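Local atomic coordinates of alpha-glucosidase (Pseudoalteromonas sp. K8, PDB entry 5HQA), a protein that hydrolyses alpha-glucosides as a calcium-containing family 97 glycoside hydrolase that is activated by chloride. Residues A[38-43]-A[123-128]; A[190-195]-A[216-221]. One frame throughout, in Å; residues are numbered along the deposited sequence.

Overall arrangement
Both contacts lie in the N-terminal region of this family 97 enzyme. Going from the N terminus, strand 30-42 comes first and strand 122-134 returns beside it. Contact 1 (38-43 with 123-128) joins the two and closes a loop of 79 residues that is rich in strand. Contact 2 opens later, so the two follow in series and neither encloses the other. It ties the loop 190-195 to segment 216-221 and closes a short loop of 20 residues. Strand 218-221 pairs with strand 122-134, so one antiparallel sheet reaches both contacts, whose centres are about 10 Å apart.

Contact 1: residues A[38-43]-A[123-128]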
ATOM      1  N   LEU A  38     -11.013 -25.880   0.051  1.00 12.35           N
ATOM      2  CA  LEU A  38     -11.863 -24.841   0.618  1.00 13.10           C
ATOM      3  C   LEU A  38     -12.468 -25.356   1.917  1.00 15.71           C
ATOM      4  O   LEU A  38     -12.766 -26.549   2.031  1.00 16.66           O
ATOM      5  CB  LEU A  38     -12.999 -24.469  -0.343  1.00 11.64           C
ATOM      6  CG  LEU A  38     -12.546 -23.987  -1.721  1.00 12.30           C
ATOM      7  CD1 LEU A  38     -13.719 -23.984  -2.693  1.00 14.20           C
ATOM      8  CD2 LEU A  38     -11.925 -22.608  -1.620  1.00 13.80           C
ATOM      9  N   GLY A  39     -12.660 -24.470   2.895  1.00 10.85           N
ATOM     10  CA  GLY A  39     -13.365 -24.857   4.106  1.00 12.47           C
ATOM     11  C   GLY A  39     -12.842 -24.154   5.351  1.00 11.06           C
ATOM     12  O   GLY A  39     -12.051 -23.216   5.272  1.00 13.33           O
ATOM     13  N   PHE A  40     -13.324 -24.635   6.507  1.00 11.59           N
ATOM     14  CA  PHE A  40     -13.028 -24.053   7.815  1.00 15.12           C
ATOM     15  C   PHE A  40     -12.913 -25.136   8.879  1.00 13.70           C
ATOM     16  O   PHE A  40     -13.607 -26.155   8.827  1.00 13.41           O
ATOM     17  CB  PHE A  40     -14.123 -23.095   8.318  1.00 13.57           C
ATOM     18  CG  PHE A  40     -14.373 -21.917   7.432  1.00 14.56           C
ATOM     19  CD1 PHE A  40     -13.559 -20.798   7.497  1.00 14.89           C
ATOM     20  CD2 PHE A  40     -15.445 -21.914   6.560  1.00 14.32           C
ATOM     21  CE1 PHE A  40     -13.803 -19.694   6.677  1.00 15.93           C
ATOM     22  CE2 PHE A  40     -15.696 -20.815   5.734  1.00 16.07           C
ATOM     23  CZ  PHE A  40     -14.874 -19.709   5.794  1.00 15.18           C
ATOM     24  N   GLU A  41     -12.062 -24.872   9.875  1.00 13.08           N
ATOM     25  CA  GLU A  41     -12.114 -25.530  11.174  1.00 13.23           C
ATOM     26  C   GLU A  41     -12.401 -24.485  12.245  1.00 15.51           C
ATOM     27  O   GLU A  41     -11.972 -23.330  12.133  1.00 13.74           O
ATOM     28  CB  GLU A  41     -10.803 -26.268  11.489  1.00 13.28           C
ATOM     29  CG  GLU A  41     -10.556 -27.420  10.537  1.00 18.53           C
ATOM     30  CD  GLU A  41      -9.285 -28.189  10.836  1.00 25.89           C
ATOM     31  OE1 GLU A  41      -8.583 -27.851  11.814  1.00 24.89           O
ATOM     32  OE2 GLU A  41      -8.991 -29.144  10.088  1.00 27.68           O
ATOM     33  N   PHE A  42     -13.125 -24.903  13.289  1.00 15.11           N
ATOM     34  CA  PHE A  42     -13.570 -24.034  14.370  1.00 13.64           C
ATOM     35  C   PHE A  42     -13.080 -24.591  15.695  1.00 16.42           C
ATOM     36  O   PHE A  42     -12.738 -25.770  15.802  1.00 16.26           O
ATOM     37  CB  PHE A  42     -15.100 -23.921  14.424  1.00 13.64           C
ATOM     38  CG  PHE A  42     -15.729 -23.550  13.115  1.00 14.91           C
ATOM     39  CD1 PHE A  42     -15.811 -22.226  12.727  1.00 13.64           C
ATOM     40  CD2 PHE A  42     -16.257 -24.528  12.284  1.00 15.27           C
ATOM     41  CE1 PHE A  42     -16.403 -21.879  11.517  1.00 15.19           C
ATOM     42  CE2 PHE A  42     -16.845 -24.191  11.070  1.00 14.09           C
ATOM     43  CZ  PHE A  42     -16.919 -22.865  10.690  1.00 13.91           C
ATOM     44  N   LYS A  43     -13.070 -23.734  16.715  1.00 15.24           N
ATOM     45  CA  LYS A  43     -12.641 -24.182  18.032  1.00 17.23           C
ATOM     46  C   LYS A  43     -13.577 -25.253  18.569  1.00 18.32           C
ATOM     47  O   LYS A  43     -13.132 -26.283  19.091  1.00 18.07           O
ATOM     48  CB  LYS A  43     -12.566 -23.005  19.000  1.00 15.73           C
ATOM     49  CG  LYS A  43     -12.228 -23.430  20.414  1.00 18.72           C
ATOM     50  CD  LYS A  43     -12.116 -22.241  21.342  1.00 21.44           C
ATOM     51  CE  LYS A  43     -12.032 -22.706  22.779  1.00 27.11           C
ATOM     52  NZ  LYS A  43     -12.310 -21.576  23.704  1.00 34.12           N
ATOM     53  N   ILE A 123     -19.165 -18.438  17.075  1.00 18.06           N
ATOM     54  CA  ILE A 123     -18.160 -19.363  16.577  1.00 19.08           C
ATOM     55  C   ILE A 123     -16.807 -18.674  16.571  1.00 19.20           C
ATOM     56  O   ILE A 123     -16.695 -17.446  16.570  1.00 18.96           O
ATOM     57  CB  ILE A 123     -18.507 -19.923  15.181  1.00 22.02           C
ATOM     58  CG1 ILE A 123     -18.672 -18.807  14.165  1.00 22.44           C
ATOM     59  CG2 ILE A 123     -19.780 -20.754  15.238  1.00 23.14           C
ATOM     60  CD1 ILE A 123     -17.531 -18.737  13.220  1.00 30.55           C
ATOM     61  N   GLU A 124     -15.767 -19.497  16.602  1.00 14.20           N
ATOM     62  CA  GLU A 124     -14.392 -19.022  16.551  1.00 13.66           C
ATOM     63  C   GLU A 124     -13.662 -19.852  15.510  1.00 16.55           C
ATOM     64  O   GLU A 124     -13.436 -21.051  15.714  1.00 18.36           O
ATOM     65  CB  GLU A 124     -13.724 -19.125  17.920  1.00 15.32           C
ATOM     66  CG  GLU A 124     -14.426 -18.292  18.977  1.00 19.71           C
ATOM     67  CD  GLU A 124     -13.751 -18.374  20.326  1.00 29.32           C
ATOM     68  OE1 GLU A 124     -13.228 -17.341  20.796  1.00 32.01           O
ATOM     69  OE2 GLU A 124     -13.730 -19.474  20.914  1.00 34.04           O
ATOM     70  N   ILE A 125     -13.318 -19.225  14.388  1.00 12.59           N
ATOM     71  CA  ILE A 125     -12.543 -19.912  13.368  1.00 13.20           C
ATOM     72  C   ILE A 125     -11.127 -20.120  13.882  1.00 15.50           C
ATOM     73  O   ILE A 125     -10.472 -19.175  14.343  1.00 14.22           O
ATOM     74  CB  ILE A 125     -12.539 -19.110  12.062  1.00 13.75           C
ATOM     75  CG1 ILE A 125     -13.952 -18.974  11.503  1.00 12.69           C
ATOM     76  CG2 ILE A 125     -11.584 -19.744  11.028  1.00 11.18           C
ATOM     77  CD1 ILE A 125     -14.025 -17.959  10.392  1.00 12.17           C
ATOM     78  N   THR A 126     -10.650 -21.365  13.812  1.00 14.44           N
ATOM     79  CA  THR A 126      -9.271 -21.672  14.144  1.00 14.63           C
ATOM     80  C   THR A 126      -8.420 -21.961  12.921  1.00 16.73           C
ATOM     81  O   THR A 126      -7.193 -21.867  13.011  1.00 16.57           O
ATOM     82  CB  THR A 126      -9.201 -22.871  15.096  1.00 14.64           C
ATOM     83  OG1 THR A 126      -9.929 -23.964  14.525  1.00 16.31           O
ATOM     84  CG2 THR A 126      -9.818 -22.508  16.445  1.00 13.23           C
ATOM     85  N   LYS A 127      -9.032 -22.303  11.789  1.00 13.74           N
ATOM     86  CA  LYS A 127      -8.272 -22.476  10.558  1.00 14.47           C
ATOM     87  C   LYS A 127      -9.194 -22.237   9.376  1.00 13.55           C
ATOM     88  O   LYS A 127     -10.321 -22.738   9.356  1.00 15.84           O
ATOM     89  CB  LYS A 127      -7.647 -23.876  10.468  1.00 17.65           C
ATOM     90  CG  LYS A 127      -6.633 -24.012   9.334  1.00 26.44           C
ATOM     91  CD  LYS A 127      -5.847 -25.308   9.424  1.00 30.80           C
ATOM     92  CE  LYS A 127      -5.143 -25.423  10.767  0.82 34.79           C
ATOM     93  NZ  LYS A 127      -4.131 -24.359  10.984  0.93 39.84           N
ATOM     94  N   GLU A 128      -8.720 -21.467   8.407  1.00 11.59           N
ATOM     95  CA  GLU A 128      -9.344 -21.398   7.095  1.00 13.04           C
ATOM     96  C   GLU A 128      -8.564 -22.342   6.182  1.00 14.66           C
ATOM     97  O   GLU A 128      -7.339 -22.216   6.066  1.00 14.51           O
ATOM     98  CB  GLU A 128      -9.342 -19.967   6.551  1.00 12.45           C
ATOM     99  CG  GLU A 128     -10.052 -19.861   5.211  1.00 13.95           C
ATOM    100  CD  GLU A 128     -10.090 -18.450   4.653  1.00 15.11           C
ATOM    101  OE1 GLU A 128     -10.217 -17.487   5.450  1.00 14.77           O
ATOM    102  OE2 GLU A 128     -10.005 -18.307   3.410  1.00 13.04           O
TER
HETATM  103  O   HOH W   1      -8.228 -25.853  13.723  1.00 25.76           O
HETATM  104  O   HOH W   2     -14.309 -19.651  23.687  1.00 45.03           O
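The carbonyl O of Glu-41 is gripped by two backbone N-H groups. Thr-126 N lies 2.9 Å from Glu-41 O, and Lys-127 N lies 3.1 Å from the same Glu-41 O. Both come from the same face of the carbonyl plane. This is a classic beta bulge, in which two residues face one. Glu-41 N completes it by donating to Lys-127 O at 2.8 Å; beyond it, Lys-43 N donates to Glu-124 O at 2.9 Å. Water bridges Glu-41 OE1 and Thr-126 OG1. The extended side chains of Lys-43 and Glu-124 run side by side. Their salt bridge is long, with NZ of Lys-43 3.8 Å from OE2 of Glu-124, and a second water joins the same two atoms. Phe-42 CG stands anti to its carbonyl carbon (chi1 -52°), and from there the ring's CE1 meets Ile-123 CD1 at 3.7 Å and Ile-125 CG1 at 3.8 Å. Phe-40 CE1 packs on Glu-128 CG, and Glu-128 OE2 is hydrogen-bonded to Thr-130 and salt-bridged to Arg-229. The bulged pair joins strands 30-42 and 122-134; Phe-40 touches strands 107-114 and 224-234, and the backbone of Ile-125 is hydrogen-bonded to Val-218 in strand 218-221.

Contact 2: residues A[190-195]-A[216-221]; sequences VDYAAM and VAVKKQ
Ala-217 meets the loop 190-195 through its backbone, its carbonyl O lying 3.7 Å from the CB of Ala-193. Ala-217 and Val-218 both face Ile-125, a classic beta bulge. Val-218 touches the loop with both methyls. Its CG2 sits over the centre of the Tyr-192 ring, 3.7 Å from the centroid and 5° off the ring normal, a CH-pi contact. Its CG1 touches Tyr-192 CD1 at 3.6 Å. The valine and tyrosine side chains cross at about a right angle. CG2 also packs on Ala-193 CB. The Tyr-192 hydroxyl is hydrogen-bonded to Glu-128 OE1, which anchors the far end of the ring. At Lys-219, a water bonded to Asp-191 OD2 also donates weakly to the carbonyl O. Lys-220 makes the polar link. A bend at chi2 (-73°) turns CD aside, the chain is extended beyond it, and CE lies at the edge of the Tyr-192 ring. NZ donates to Asp-191 O at 2.9 Å and forms a salt bridge with Asp-191 OD2 at 3.0 Å. The ammonium meets OD2 from above the carboxylate plane, 54° out of it. A water joins the same NZ to Val-190 O. A leucine in place of Lys-220 would probably leave Asp-191 OD2 without its charged mate and Asp-191 O without this donor. Asp-191 OD1 has other partners, Gln-413 and Asn-417 of the helix 413-428. The arrangement is a loop between strands 181-187 and 195-199 packed on a bulged antiparallel strand, within the galactose mutarotase-like N-terminal region.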
ATOM      1  N   VAL A 190     -12.257  -6.864   6.514  1.00 11.23           N
ATOM      2  CA  VAL A 190     -13.142  -6.212   7.473  1.00 12.18           C
ATOM      3  C   VAL A 190     -13.592  -7.247   8.495  1.00 14.58           C
ATOM      4  O   VAL A 190     -14.111  -8.302   8.114  1.00 15.03           O
ATOM      5  CB  VAL A 190     -14.377  -5.598   6.785  1.00 13.70           C
ATOM      6  CG1 VAL A 190     -15.308  -4.970   7.823  1.00 14.57           C
ATOM      7  CG2 VAL A 190     -13.955  -4.576   5.744  1.00 14.52           C
ATOM      8  N   ASP A 191     -13.405  -6.944   9.781  1.00 12.94           N
ATOM      9  CA  ASP A 191     -13.844  -7.816  10.880  1.00 13.18           C
ATOM     10  C   ASP A 191     -13.370  -9.259  10.686  1.00 13.93           C
ATOM     11  O   ASP A 191     -14.133 -10.218  10.826  1.00 13.86           O
ATOM     12  CB  ASP A 191     -15.366  -7.773  11.049  1.00 12.98           C
ATOM     13  CG  ASP A 191     -15.825  -8.492  12.308  1.00 19.68           C
ATOM     14  OD1 ASP A 191     -15.082  -8.426  13.315  1.00 17.56           O
ATOM     15  OD2 ASP A 191     -16.900  -9.141  12.291  1.00 17.80           O
ATOM     16  N   TYR A 192     -12.089  -9.410  10.371  1.00 12.70           N
ATOM     17  CA  TYR A 192     -11.530 -10.718  10.082  1.00 12.38           C
ATOM     18  C   TYR A 192     -10.027 -10.615  10.277  1.00 12.44           C
ATOM     19  O   TYR A 192      -9.473  -9.516  10.371  1.00 11.48           O
ATOM     20  CB  TYR A 192     -11.889 -11.151   8.660  1.00 10.91           C
ATOM     21  CG  TYR A 192     -11.907 -12.644   8.376  1.00 12.16           C
ATOM     22  CD1 TYR A 192     -13.053 -13.408   8.619  1.00 11.97           C
ATOM     23  CD2 TYR A 192     -10.798 -13.279   7.805  1.00 12.44           C
ATOM     24  CE1 TYR A 192     -13.082 -14.769   8.327  1.00 11.61           C
ATOM     25  CE2 TYR A 192     -10.821 -14.641   7.503  1.00 12.21           C
ATOM     26  CZ  TYR A 192     -11.966 -15.375   7.771  1.00 11.57           C
ATOM     27  OH  TYR A 192     -11.991 -16.716   7.469  1.00 12.34           O
ATOM     28  N   ALA A 193      -9.376 -11.768  10.365  1.00 11.09           N
ATOM     29  CA  ALA A 193      -7.930 -11.828  10.537  1.00 12.09           C
ATOM     30  C   ALA A 193      -7.241 -11.817   9.177  1.00 12.74           C
ATOM     31  O   ALA A 193      -7.722 -12.438   8.226  1.00 11.97           O
ATOM     32  CB  ALA A 193      -7.536 -13.090  11.311  1.00 10.72           C
ATOM     33  N   ALA A 194      -6.104 -11.123   9.089  1.00 10.61           N
ATOM     34  CA  ALA A 194      -5.365 -11.104   7.833  1.00  9.82           C
ATOM     35  C   ALA A 194      -4.878 -12.500   7.472  1.00 12.71           C
ATOM     36  O   ALA A 194      -4.569 -13.322   8.338  1.00 12.51           O
ATOM     37  CB  ALA A 194      -4.162 -10.158   7.906  1.00  8.87           C
ATOM     38  N   MET A 195      -4.797 -12.754   6.169  1.00 10.13           N
ATOM     39  CA  MET A 195      -4.281 -14.008   5.641  1.00  9.69           C
ATOM     40  C   MET A 195      -2.784 -13.880   5.375  1.00 14.30           C
ATOM     41  O   MET A 195      -2.340 -12.973   4.665  1.00 13.69           O
ATOM     42  CB  MET A 195      -5.023 -14.380   4.358  1.00 11.31           C
ATOM     43  CG  MET A 195      -4.542 -15.660   3.705  1.00 14.19           C
ATOM     44  SD  MET A 195      -5.501 -15.999   2.198  1.00 16.94           S
ATOM     45  CE  MET A 195      -4.929 -14.697   1.086  1.00 16.10           C
ATOM     46  N   VAL A 216      -7.310 -18.279  18.903  1.00 16.58           N
ATOM     47  CA  VAL A 216      -8.271 -18.410  17.812  1.00 15.12           C
ATOM     48  C   VAL A 216      -8.014 -17.318  16.783  1.00 14.10           C
ATOM     49  O   VAL A 216      -7.376 -16.298  17.064  1.00 14.63           O
ATOM     50  CB  VAL A 216      -9.728 -18.377  18.311  1.00 16.74           C
ATOM     51  CG1 VAL A 216      -9.951 -19.437  19.396  1.00 17.94           C
ATOM     52  CG2 VAL A 216     -10.119 -16.981  18.795  1.00 13.03           C
ATOM     53  N   ALA A 217      -8.507 -17.546  15.563  1.00 14.19           N
ATOM     54  CA  ALA A 217      -8.272 -16.599  14.479  1.00 13.52           C
ATOM     55  C   ALA A 217      -9.379 -15.549  14.376  1.00 16.17           C
ATOM     56  O   ALA A 217      -9.096 -14.346  14.386  1.00 15.01           O
ATOM     57  CB  ALA A 217      -8.116 -17.344  13.150  1.00 12.52           C
ATOM     58  N   VAL A 218     -10.637 -15.977  14.242  1.00 12.24           N
ATOM     59  CA  VAL A 218     -11.727 -15.046  13.941  1.00 11.87           C
ATOM     60  C   VAL A 218     -12.926 -15.365  14.815  1.00 15.01           C
ATOM     61  O   VAL A 218     -13.393 -16.509  14.841  1.00 15.85           O
ATOM     62  CB  VAL A 218     -12.156 -15.091  12.462  1.00 12.35           C
ATOM     63  CG1 VAL A 218     -13.241 -14.031  12.204  1.00 13.49           C
ATOM     64  CG2 VAL A 218     -10.961 -14.897  11.534  1.00 10.99           C
ATOM     65  N   LYS A 219     -13.452 -14.348  15.490  1.00 12.95           N
ATOM     66  CA  LYS A 219     -14.670 -14.463  16.277  1.00 14.10           C
ATOM     67  C   LYS A 219     -15.846 -13.923  15.469  1.00 16.35           C
ATOM     68  O   LYS A 219     -15.803 -12.784  14.991  1.00 17.25           O
ATOM     69  CB  LYS A 219     -14.521 -13.693  17.590  1.00 15.53           C
ATOM     70  CG  LYS A 219     -13.312 -14.117  18.419  1.00 15.90           C
ATOM     71  CD  LYS A 219     -13.061 -13.163  19.589  1.00 19.48           C
ATOM     72  CE  LYS A 219     -11.868 -13.605  20.424  1.00 20.01           C
ATOM     73  NZ  LYS A 219     -11.563 -12.638  21.516  1.00 25.52           N
ATOM     74  N   LYS A 220     -16.884 -14.742  15.305  1.00 14.16           N
ATOM     75  CA  LYS A 220     -18.097 -14.334  14.613  1.00 14.65           C
ATOM     76  C   LYS A 220     -19.313 -14.779  15.416  1.00 20.22           C
ATOM     77  O   LYS A 220     -19.256 -15.715  16.219  1.00 20.16           O
ATOM     78  CB  LYS A 220     -18.182 -14.927  13.193  1.00 14.01           C
ATOM     79  CG  LYS A 220     -17.109 -14.436  12.226  1.00 16.90           C
ATOM     80  CD  LYS A 220     -17.360 -12.989  11.793  1.00 14.37           C
ATOM     81  CE  LYS A 220     -16.451 -12.608  10.634  1.00 13.70           C
ATOM     82  NZ  LYS A 220     -16.756 -11.240  10.126  1.00 14.59           N
ATOM     83  N   GLN A 221     -20.428 -14.099  15.193  1.00 20.20           N
ATOM     84  CA  GLN A 221     -21.707 -14.525  15.743  1.00 22.00           C
ATOM     85  C   GLN A 221     -22.655 -14.769  14.578  1.00 25.34           C
ATOM     86  O   GLN A 221     -23.071 -13.823  13.900  1.00 30.36           O
ATOM     87  CB  GLN A 221     -22.263 -13.484  16.703  1.00 30.39           C
ATOM     88  CG  GLN A 221     -23.543 -13.922  17.364  1.00 46.89           C
ATOM     89  CD  GLN A 221     -24.054 -12.887  18.334  1.00 62.41           C
ATOM     90  OE1 GLN A 221     -24.678 -11.896  17.933  1.00 69.52           O
ATOM     91  NE2 GLN A 221     -23.784 -13.097  19.622  1.00 66.00           N
TER
HETATM   92  O   HOH W   3     -15.422 -11.145   7.589  1.00 18.94           O
HETATM   93  O   HOH W   4     -17.960 -10.238  14.534  1.00 31.36           O